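Local structure of Tae4 (Agrobacterium tumefaciens, 6IJF) at residues Leu29-Ile33 against Gly34-Phe38. The protein is a type VI secretion amidase effector of the Tae4 family, probably cleaving the D-glutamyl-diaminopimelate bond in peptidoglycan peptide stems of rival bacteria. Sequence-based numbering, arbitrary orientation.
Sequences LFTEI and GWESF
The indole of W35 is held between I33 on one face and F38 on the other. CD1 of I33 sits over the five-membered ring, 3.6 Å from its centroid and only 13° off the normal, a CH-pi contact; CG1 of I33, placed between backbone N and carbonyl carbon (chi1 63°), directs the methyl there. Across the indole, CE2 of F38 lies 4.1 Å above the plane, offset toward the rim. The edge of the indole in turn points at the face of F30, an edge-to-face pair with centroids 5.8 Å apart and planes at 60°, in which CE3 of W35 is the atom over the phenyl ring. Near the plane of the F30 ring, at its edge, stands the carbonyl O of F38, while CE2 of F30 meets CB of F38 at 3.9 Å. Next to these rings the chain leaves helix 26-33 through a Schellman motif, with G34 at positive phi as the first non-helical residue. W35 N donates to F30 O over 2.7 Å, and G34 N donates to T31 O over a longer 3.2 Å. Turned back in this way, the chain brings W35 level with F30, and the W35 and F30 side chains both pack on I50 of helix 48-58, while NE1 of W35 bonds to R69 O. On the more exposed side, CG of E36 lies 3.8 Å from OG1 of T31, which is hydrogen-bonded to R27 O one turn earlier, and the bend at chi2 turns the E36 carboxylate back over T31. This carboxylate forms a salt bridge with K72, whose NZ also bonds to T31 O, linking the helix end and the following turn.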
ATOM      1  N   LEU C  29       5.921 -25.802   0.076  1.00 36.10           N
ATOM      2  CA  LEU C  29       4.987 -26.372   1.086  1.00 35.83           C
ATOM      3  C   LEU C  29       4.498 -27.757   0.611  1.00 37.22           C
ATOM      4  O   LEU C  29       4.481 -28.716   1.413  1.00 37.19           O
ATOM      5  CB  LEU C  29       3.820 -25.404   1.252  1.00 39.43           C
ATOM      6  CG  LEU C  29       2.709 -25.888   2.172  1.00 39.48           C
ATOM      7  CD1 LEU C  29       3.125 -25.743   3.626  1.00 38.74           C
ATOM      8  CD2 LEU C  29       1.425 -25.129   1.904  1.00 43.45           C
ATOM      9  N   PHE C  30       4.030 -27.842  -0.626  1.00 37.85           N
ATOM     10  CA  PHE C  30       3.430 -29.080  -1.193  1.00 41.13           C
ATOM     11  C   PHE C  30       4.543 -30.123  -1.336  1.00 40.43           C
ATOM     12  O   PHE C  30       4.274 -31.312  -1.093  1.00 38.41           O
ATOM     13  CB  PHE C  30       2.718 -28.766  -2.513  1.00 43.51           C
ATOM     14  CG  PHE C  30       1.341 -28.156  -2.379  1.00 41.82           C
ATOM     15  CD1 PHE C  30       0.929 -27.548  -1.205  1.00 42.25           C
ATOM     16  CD2 PHE C  30       0.480 -28.139  -3.462  1.00 46.38           C
ATOM     17  CE1 PHE C  30      -0.318 -26.950  -1.116  1.00 43.65           C
ATOM     18  CE2 PHE C  30      -0.775 -27.560  -3.365  1.00 47.32           C
ATOM     19  CZ  PHE C  30      -1.177 -26.966  -2.190  1.00 42.66           C
ATOM     20  N   THR C  31       5.774 -29.707  -1.698  1.00 42.60           N
ATOM     21  CA  THR C  31       6.923 -30.654  -1.781  1.00 41.09           C
ATOM     22  C   THR C  31       7.166 -31.256  -0.396  1.00 40.70           C
ATOM     23  O   THR C  31       7.294 -32.482  -0.299  1.00 43.87           O
ATOM     24  CB  THR C  31       8.177 -30.017  -2.379  1.00 43.26           C
ATOM     25  OG1 THR C  31       7.784 -29.531  -3.665  1.00 44.13           O
ATOM     26  CG2 THR C  31       9.320 -31.007  -2.529  1.00 45.39           C
ATOM     27  N   GLU C  32       7.177 -30.451   0.666  1.00 36.96           N
ATOM     28  CA  GLU C  32       7.538 -30.973   2.001  1.00 37.85           C
ATOM     29  C   GLU C  32       6.572 -32.116   2.354  1.00 40.18           C
ATOM     30  O   GLU C  32       7.041 -33.103   2.934  1.00 43.70           O
ATOM     31  CB  GLU C  32       7.535 -29.888   3.077  1.00 38.72           C
ATOM     32  CG  GLU C  32       7.928 -30.411   4.440  1.00 43.19           C
ATOM     33  CD  GLU C  32       7.988 -29.364   5.528  1.00 47.66           C
ATOM     34  OE1 GLU C  32       8.128 -28.164   5.177  1.00 45.68           O
ATOM     35  OE2 GLU C  32       7.955 -29.750   6.727  1.00 49.16           O
ATOM     36  N   ILE C  33       5.282 -31.984   2.016  1.00 42.42           N
ATOM     37  CA  ILE C  33       4.230 -32.925   2.498  1.00 41.35           C
ATOM     38  C   ILE C  33       3.881 -33.951   1.415  1.00 47.39           C
ATOM     39  O   ILE C  33       3.036 -34.822   1.693  1.00 45.75           O
ATOM     40  CB  ILE C  33       2.988 -32.181   3.000  1.00 38.90           C
ATOM     41  CG1 ILE C  33       2.287 -31.378   1.904  1.00 41.11           C
ATOM     42  CG2 ILE C  33       3.350 -31.321   4.202  1.00 39.30           C
ATOM     43  CD1 ILE C  33       0.951 -30.810   2.340  1.00 43.85           C
ATOM     44  N   GLY C  34       4.518 -33.879   0.250  1.00 45.13           N
ATOM     45  CA  GLY C  34       4.383 -34.926  -0.781  1.00 46.11           C
ATOM     46  C   GLY C  34       3.185 -34.682  -1.676  1.00 47.40           C
ATOM     47  O   GLY C  34       2.664 -35.651  -2.234  1.00 45.84           O
ATOM     48  N   TRP C  35       2.780 -33.425  -1.856  1.00 45.42           N
ATOM     49  CA  TRP C  35       1.610 -33.063  -2.699  1.00 47.57           C
ATOM     50  C   TRP C  35       2.070 -32.369  -3.973  1.00 46.78           C
ATOM     51  O   TRP C  35       1.326 -31.490  -4.456  1.00 46.43           O
ATOM     52  CB  TRP C  35       0.663 -32.148  -1.931  1.00 50.30           C
ATOM     53  CG  TRP C  35      -0.027 -32.768  -0.772  1.00 46.40           C
ATOM     54  CD1 TRP C  35       0.281 -33.916  -0.100  1.00 51.46           C
ATOM     55  CD2 TRP C  35      -1.168 -32.208  -0.115  1.00 44.30           C
ATOM     56  NE1 TRP C  35      -0.603 -34.106   0.931  1.00 48.43           N
ATOM     57  CE2 TRP C  35      -1.498 -33.072   0.946  1.00 48.13           C
ATOM     58  CE3 TRP C  35      -1.937 -31.061  -0.327  1.00 49.79           C
ATOM     59  CZ2 TRP C  35      -2.577 -32.819   1.789  1.00 51.06           C
ATOM     60  CZ3 TRP C  35      -3.007 -30.819   0.506  1.00 49.38           C
ATOM     61  CH2 TRP C  35      -3.317 -31.686   1.550  1.00 49.47           C
ATOM     62  N   GLU C  36       3.250 -32.714  -4.487  1.00 48.10           N
ATOM     63  CA  GLU C  36       3.820 -32.058  -5.699  1.00 52.53           C
ATOM     64  C   GLU C  36       2.789 -32.051  -6.831  1.00 49.74           C
ATOM     65  O   GLU C  36       2.722 -31.072  -7.585  1.00 54.39           O
ATOM     66  CB  GLU C  36       5.083 -32.775  -6.204  1.00 56.46           C
ATOM     67  CG  GLU C  36       6.268 -32.666  -5.271  1.00 52.34           C
ATOM     68  CD  GLU C  36       6.387 -33.788  -4.253  1.00 56.86           C
ATOM     69  OE1 GLU C  36       5.351 -34.232  -3.729  1.00 58.96           O
ATOM     70  OE2 GLU C  36       7.534 -34.196  -3.977  1.00 59.69           O
ATOM     71  N   SER C  37       2.001 -33.113  -6.954  1.00 52.61           N
ATOM     72  CA  SER C  37       1.047 -33.304  -8.074  1.00 52.71           C
ATOM     73  C   SER C  37      -0.121 -32.323  -7.985  1.00 57.63           C
ATOM     74  O   SER C  37      -0.806 -32.185  -8.995  1.00 59.34           O
ATOM     75  CB  SER C  37       0.568 -34.739  -8.119  1.00 59.87           C
ATOM     76  OG  SER C  37      -0.344 -34.997  -7.058  1.00 64.18           O
ATOM     77  N   PHE C  38      -0.355 -31.658  -6.838  1.00 58.33           N
ATOM     78  CA  PHE C  38      -1.418 -30.624  -6.698  1.00 55.36           C
ATOM     79  C   PHE C  38      -0.892 -29.207  -6.993  1.00 51.61           C
ATOM     80  O   PHE C  38      -1.715 -28.256  -6.916  1.00 54.27           O
ATOM     81  CB  PHE C  38      -2.038 -30.668  -5.301  1.00 58.01           C
ATOM     82  CG  PHE C  38      -2.742 -31.949  -4.941  1.00 69.48           C
ATOM     83  CD1 PHE C  38      -3.135 -32.865  -5.910  1.00 75.79           C
ATOM     84  CD2 PHE C  38      -3.057 -32.226  -3.620  1.00 79.25           C
ATOM     85  CE1 PHE C  38      -3.776 -34.043  -5.560  1.00 76.97           C
ATOM     86  CE2 PHE C  38      -3.700 -33.405  -3.260  1.00 85.25           C
ATOM     87  CZ  PHE C  38      -4.062 -34.306  -4.238  1.00 84.00           C
TER